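Local atomic coordinates of type IV pilin structural subunit (Pseudomonas aeruginosa, PDB entry 3JYZ), a protein that probably assembles, as the major subunit, into type IV pili, the thin surface filaments of the bacterium. Residues 55-60 with 70-75; 89-94 with 133-138. All blocks are in the same frame, centred on the assembly; numbering follows the deposited sequence.

From the N terminus, helix 4-28 comes first, and its side chains pack against residues of contact 1. After helix 33-49 the chain enters strand 57-62, and contact 1 closes a short hairpin loop by bringing 70-75 back antiparallel to 55-60. Only then does contact 2 begin: strand 87-95 pairs with 70-74, and the loop 133-138 returns to it after a much longer excursion through strand 114-120 and helix 125-129. The two contacts are thus in series, neither nested nor crossed, with centres about 17 Å apart. They meet where Leu90 N approaches Ile70 O at 2.8 Å, a probable hydrogen bond joining neighbouring strands.

Contact 1: residues 55-60 with 70-75; sequences KYVTSV and ITITYV
Thr73 O receives two successive backbone N-H groups of the facing strand, from Thr58 N at 2.7 Å, a bent bond of 135° at the hydrogen, and more weakly from Ser59 N at 3.3 Å. In return Thr73 N donates to Ser59 O. At the far end Val75 N donates a hydrogen bond to Tyr56 O. That same oxygen lies obliquely against the Tyr74 ring, where Val57 CG2 also approaches CE1 at 3.9 Å. With CG2 beside its own backbone N, Val75 turns this methyl to Thr58 OG1, 3.3 Å away, and to the carbonyl oxygen of Lys55. Farther along the hairpin, Val60 CG1, anti to its backbone N (chi1 179°), touches Ile70 CG2 at 3.6 Å.

Two residues, Thr58 and Ser59, therefore stand opposite one, Thr73: a classic beta bulge in an antiparallel hairpin. It shifts the register by one residue between the non-hydrogen-bonded pair Val57-Tyr74 and the hydrogen-bonded pair Ser59-Thr73, and the chain turns a corner at Thr58.

On the face carrying Ser59 and Thr73, the OG of Ser59 sits between backbone N and carbonyl carbon (chi1 59°), and a water 2.7 Å from this OG also binds Thr73 OG1 and donates to Thr71 O, linking Ser59 OG to Thr73 OG1, which lie 3.6 Å apart. The other face, with Val57, Val60, Ile72 and Tyr74, is buried and mostly apolar: Val57 packs on Leu17 and Ile72 on Leu15 of helix 4-28. The phenol OH of Tyr74 hydrogen-bonds to Val11 O, and Val60 O accepts from Trp43 NE1.

Contact 2: residues 89-94 with 133-138; sequences ILSPYI and TGMAAG
Tyr93 holds CG anti to its carbonyl carbon (chi1 -62°), and its hydroxyl meets the loop 133-138. Met135, a selenomethionine here, has CG likewise anti to its carbonyl carbon, and its chain then bends at chi2 (85°) and again at chi3. The two side chains cross at about a right angle: Met135 CG comes to the edge of the phenol, near the ring plane, 3.5 Å from Tyr93 OH, while the selenium lies 3.7 Å from the same oxygen. Tyr93 OH donates to Thr133 O at 2.8 Å, approaching from above the carbonyl plane.

Farther along the strand, Ser91 reaches the loop chiefly through solvent. A water 2.7 Å from Ser91 OG accepts the N-H of Ala136 at 2.9 Å, bridging the buried hydroxyl to the loop backbone, and Met135 CB and CG pack beside that hydroxyl. Ile89 completes the row by setting CG1 against the peptide between Ala137 and Gly138, 3.6 Å from Gly138 N. Direct polar contact is thus limited to the tyrosine, and the irregular loop runs roughly antiparallel to the strand without forming a beta ladder with it.

Gly134, next to the phenol oxygen, has positive phi, a conformation that favours glycine. Thr120 OG1 of strand 114-120 bonds to Ala136 O, and Phe132 meets the Tyr93 ring with the planes about 50° apart. Strand 87-95 itself lies between strands 70-74 and 114-120, its Leu90 packing on Ile70 and Ile72, and its Pro92 and Ile94 against helix 103-109.

Contact 1: residues 55-60 with 70-75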
loop_
_atom_site.group_PDB
_atom_site.type_symbol
_atom_site.label_atom_id
_atom_site.label_comp_id
_atom_site.label_asym_id
_atom_site.label_seq_id
_atom_site.Cartn_x
_atom_site.Cartn_y
_atom_site.Cartn_z
ATOM N N LYS A 55 4.416 5.754 -15.921
ATOM C CA LYS A 55 4.243 7.149 -16.204
ATOM C C LYS A 55 3.605 7.913 -15.047
ATOM O O LYS A 55 3.944 8.964 -14.813
ATOM C CB LYS A 55 3.380 7.364 -17.485
ATOM C CG LYS A 55 3.129 8.803 -17.785
ATOM C CD LYS A 55 2.375 8.966 -19.107
ATOM C CE LYS A 55 1.929 10.401 -19.299
ATOM N NZ LYS A 55 1.514 10.712 -20.669
ATOM N N TYR A 56 2.834 7.254 -14.303
ATOM C CA TYR A 56 2.027 7.897 -13.274
ATOM C C TYR A 56 2.561 7.582 -11.880
ATOM O O TYR A 56 2.161 8.308 -11.016
ATOM C CB TYR A 56 0.566 7.462 -13.388
ATOM C CG TYR A 56 -0.102 7.889 -14.676
ATOM C CD1 TYR A 56 0.106 9.160 -15.200
ATOM C CD2 TYR A 56 -0.939 7.023 -15.365
ATOM C CE1 TYR A 56 -0.502 9.552 -16.376
ATOM C CE2 TYR A 56 -1.553 7.409 -16.543
ATOM C CZ TYR A 56 -1.331 8.673 -17.044
ATOM O OH TYR A 56 -1.940 9.064 -18.215
ATOM N N VAL A 57 3.346 6.602 -11.715
ATOM C CA VAL A 57 3.844 6.171 -10.431
ATOM C C VAL A 57 5.354 6.328 -10.324
ATOM O O VAL A 57 6.031 5.813 -11.101
ATOM C CB VAL A 57 3.463 4.745 -10.155
ATOM C CG1 VAL A 57 3.999 4.291 -8.823
ATOM C CG2 VAL A 57 1.980 4.668 -10.168
ATOM N N THR A 58 5.788 7.119 -9.360
ATOM C CA THR A 58 7.213 7.300 -9.089
ATOM C C THR A 58 7.798 6.050 -8.442
ATOM O O THR A 58 8.850 5.561 -8.851
ATOM C CB THR A 58 7.442 8.501 -8.162
ATOM O OG1 THR A 58 7.145 9.705 -8.878
ATOM C CG2 THR A 58 8.886 8.560 -7.664
ATOM N N SER A 59 7.099 5.514 -7.449
ATOM C CA SER A 59 7.644 4.416 -6.670
ATOM C C SER A 59 6.561 3.681 -5.899
ATOM O O SER A 59 5.526 4.260 -5.558
ATOM C CB SER A 59 8.714 4.936 -5.702
ATOM O OG SER A 59 8.180 5.904 -4.812
ATOM N N VAL A 60 6.817 2.402 -5.646
ATOM C CA VAL A 60 5.966 1.560 -4.815
ATOM C C VAL A 60 6.943 0.876 -3.878
ATOM O O VAL A 60 7.644 -0.050 -4.280
ATOM C CB VAL A 60 5.246 0.502 -5.667
ATOM C CG1 VAL A 60 4.370 -0.386 -4.793
ATOM C CG2 VAL A 60 4.416 1.179 -6.770
ATOM N N ILE A 70 3.156 -0.548 2.420
ATOM C CA ILE A 70 3.558 -0.067 1.104
ATOM C C ILE A 70 3.156 1.390 0.894
ATOM O O ILE A 70 2.012 1.765 1.132
ATOM C CB ILE A 70 2.900 -0.909 -0.013
ATOM C CG1 ILE A 70 3.408 -2.354 0.030
ATOM C CG2 ILE A 70 3.155 -0.289 -1.394
ATOM C CD1 ILE A 70 2.632 -3.326 -0.853
ATOM N N THR A 71 4.096 2.211 0.440
ATOM C CA THR A 71 3.781 3.580 0.045
ATOM C C THR A 71 3.866 3.690 -1.465
ATOM O O THR A 71 4.899 3.359 -2.063
ATOM C CB THR A 71 4.760 4.587 0.669
ATOM O OG1 THR A 71 4.693 4.478 2.092
ATOM C CG2 THR A 71 4.415 6.014 0.247
ATOM N N ILE A 72 2.775 4.132 -2.082
ATOM C CA ILE A 72 2.781 4.435 -3.503
ATOM C C ILE A 72 2.900 5.943 -3.649
ATOM O O ILE A 72 2.083 6.698 -3.099
ATOM C CB ILE A 72 1.489 4.002 -4.174
ATOM C CG1 ILE A 72 1.225 2.519 -3.926
ATOM C CG2 ILE A 72 1.545 4.313 -5.669
ATOM C CD1 ILE A 72 -0.162 2.092 -4.395
ATOM N N THR A 73 3.927 6.377 -4.376
ATOM C CA THR A 73 4.146 7.788 -4.653
ATOM C C THR A 73 3.856 8.043 -6.123
ATOM O O THR A 73 4.414 7.386 -6.997
ATOM C CB THR A 73 5.596 8.186 -4.319
ATOM O OG1 THR A 73 5.844 7.956 -2.926
ATOM C CG2 THR A 73 5.847 9.665 -4.659
ATOM N N TYR A 74 2.969 8.995 -6.397
ATOM C CA TYR A 74 2.560 9.296 -7.765
ATOM C C TYR A 74 3.340 10.457 -8.360
ATOM O O TYR A 74 3.808 11.320 -7.630
ATOM C CB TYR A 74 1.068 9.628 -7.780
ATOM C CG TYR A 74 0.243 8.410 -7.493
ATOM C CD1 TYR A 74 -0.172 7.587 -8.519
ATOM C CD2 TYR A 74 -0.076 8.055 -6.189
ATOM C CE1 TYR A 74 -0.912 6.452 -8.270
ATOM C CE2 TYR A 74 -0.819 6.912 -5.926
ATOM C CZ TYR A 74 -1.237 6.123 -6.975
ATOM O OH TYR A 74 -1.977 4.976 -6.761
ATOM N N VAL A 75 3.480 10.462 -9.683
ATOM C CA VAL A 75 4.073 11.607 -10.367
ATOM C C VAL A 75 2.976 12.665 -10.465
ATOM O O VAL A 75 2.089 12.582 -11.318
ATOM C CB VAL A 75 4.618 11.235 -11.758
ATOM C CG1 VAL A 75 5.470 12.386 -12.312
ATOM C CG2 VAL A 75 5.447 9.941 -11.682
HETATM O O HOH W 1 6.799 5.392 -2.497
#

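Contact 2: residues 89-94 with 133-138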
loop_
_atom_site.group_PDB
_atom_site.type_symbol
_atom_site.label_atom_id
_atom_site.label_comp_id
_atom_site.label_asym_id
_atom_site.label_seq_id
_atom_site.Cartn_x
_atom_site.Cartn_y
_atom_site.Cartn_z
ATOM N N ILE A 89 -1.110 4.828 1.063
ATOM C CA ILE A 89 -0.508 3.841 1.943
ATOM C C ILE A 89 -1.341 2.558 1.907
ATOM O O ILE A 89 -2.567 2.609 2.033
ATOM C CB ILE A 89 -0.450 4.339 3.396
ATOM C CG1 ILE A 89 0.182 5.734 3.480
ATOM C CG2 ILE A 89 0.285 3.320 4.272
ATOM C CD1 ILE A 89 1.592 5.795 2.985
ATOM N N LEU A 90 -0.683 1.420 1.715
ATOM C CA LEU A 90 -1.337 0.115 1.795
ATOM C C LEU A 90 -0.779 -0.614 3.016
ATOM O O LEU A 90 0.413 -0.910 3.073
ATOM C CB LEU A 90 -1.092 -0.717 0.532
ATOM C CG LEU A 90 -1.325 -0.023 -0.812
ATOM C CD1 LEU A 90 -1.093 -0.974 -1.995
ATOM C CD2 LEU A 90 -2.709 0.583 -0.902
ATOM N N SER A 91 -1.646 -0.907 3.981
ATOM C CA SER A 91 -1.226 -1.484 5.257
ATOM C C SER A 91 -1.780 -2.901 5.385
ATOM O O SER A 91 -2.993 -3.100 5.297
ATOM C CB SER A 91 -1.740 -0.616 6.410
ATOM O OG SER A 91 -1.234 0.711 6.324
ATOM N N PRO A 92 -0.899 -3.894 5.576
ATOM C CA PRO A 92 -1.331 -5.299 5.645
ATOM C C PRO A 92 -1.628 -5.812 7.059
ATOM O O PRO A 92 -0.993 -5.401 8.037
ATOM C CB PRO A 92 -0.135 -6.067 5.074
ATOM C CG PRO A 92 1.053 -5.190 5.358
ATOM C CD PRO A 92 0.569 -3.758 5.521
ATOM N N TYR A 93 -2.593 -6.728 7.141
ATOM C CA TYR A 93 -3.004 -7.352 8.396
ATOM C C TYR A 93 -3.199 -8.836 8.175
ATOM O O TYR A 93 -3.556 -9.264 7.091
ATOM C CB TYR A 93 -4.328 -6.752 8.884
ATOM C CG TYR A 93 -4.218 -5.282 9.173
ATOM C CD1 TYR A 93 -4.225 -4.349 8.139
ATOM C CD2 TYR A 93 -4.070 -4.822 10.475
ATOM C CE1 TYR A 93 -4.096 -3.001 8.402
ATOM C CE2 TYR A 93 -3.942 -3.466 10.746
ATOM C CZ TYR A 93 -3.956 -2.559 9.700
ATOM O OH TYR A 93 -3.835 -1.203 9.959
ATOM N N ILE A 94 -2.960 -9.631 9.208
ATOM C CA ILE A 94 -3.338 -11.032 9.144
ATOM C C ILE A 94 -4.653 -11.231 9.869
ATOM O O ILE A 94 -4.839 -10.753 10.989
ATOM C CB ILE A 94 -2.247 -11.965 9.706
ATOM C CG1 ILE A 94 -1.159 -12.160 8.651
ATOM C CG2 ILE A 94 -2.846 -13.322 10.080
ATOM C CD1 ILE A 94 0.085 -12.816 9.152
ATOM N N THR A 133 -7.816 -0.605 11.805
ATOM C CA THR A 133 -7.311 0.421 12.693
ATOM C C THR A 133 -5.778 0.503 12.609
ATOM O O THR A 133 -5.118 -0.488 12.323
ATOM C CB THR A 133 -7.789 0.112 14.133
ATOM O OG1 THR A 133 -7.315 -1.174 14.534
ATOM C CG2 THR A 133 -9.289 0.198 14.240
ATOM N N GLY A 134 -5.327 1.607 12.876
ATOM C CA GLY A 134 -3.892 1.813 13.024
ATOM C C GLY A 134 -3.090 2.257 11.804
ATOM O O GLY A 134 -1.868 2.414 11.894
HETATM N N MSE A 135 -3.752 2.474 10.671
HETATM C CA MSE A 135 -3.043 2.809 9.430
HETATM C C MSE A 135 -2.430 4.191 9.459
HETATM O O MSE A 135 -3.053 5.139 9.923
HETATM C CB MSE A 135 -3.991 2.791 8.225
HETATM C CG MSE A 135 -4.709 1.500 7.989
HETATM SE SE MSE A 135 -6.333 1.415 9.071
HETATM C CE MSE A 135 -7.305 2.943 8.340
ATOM N N ALA A 136 -1.227 4.314 8.910
ATOM C CA ALA A 136 -0.671 5.632 8.626
ATOM C C ALA A 136 -1.515 6.327 7.559
ATOM O O ALA A 136 -2.234 5.681 6.796
ATOM C CB ALA A 136 0.766 5.517 8.164
ATOM N N ALA A 137 -1.416 7.648 7.496
ATOM C CA ALA A 137 -2.181 8.398 6.514
ATOM C C ALA A 137 -1.384 8.615 5.235
ATOM O O ALA A 137 -0.183 8.868 5.275
ATOM C CB ALA A 137 -2.617 9.734 7.092
ATOM N N GLY A 138 -2.058 8.505 4.096
ATOM C CA GLY A 138 -1.486 8.932 2.834
ATOM C C GLY A 138 -1.733 10.420 2.628
ATOM O O GLY A 138 -2.083 11.136 3.578
HETATM O O HOH W 2 0.311 1.971 8.206
#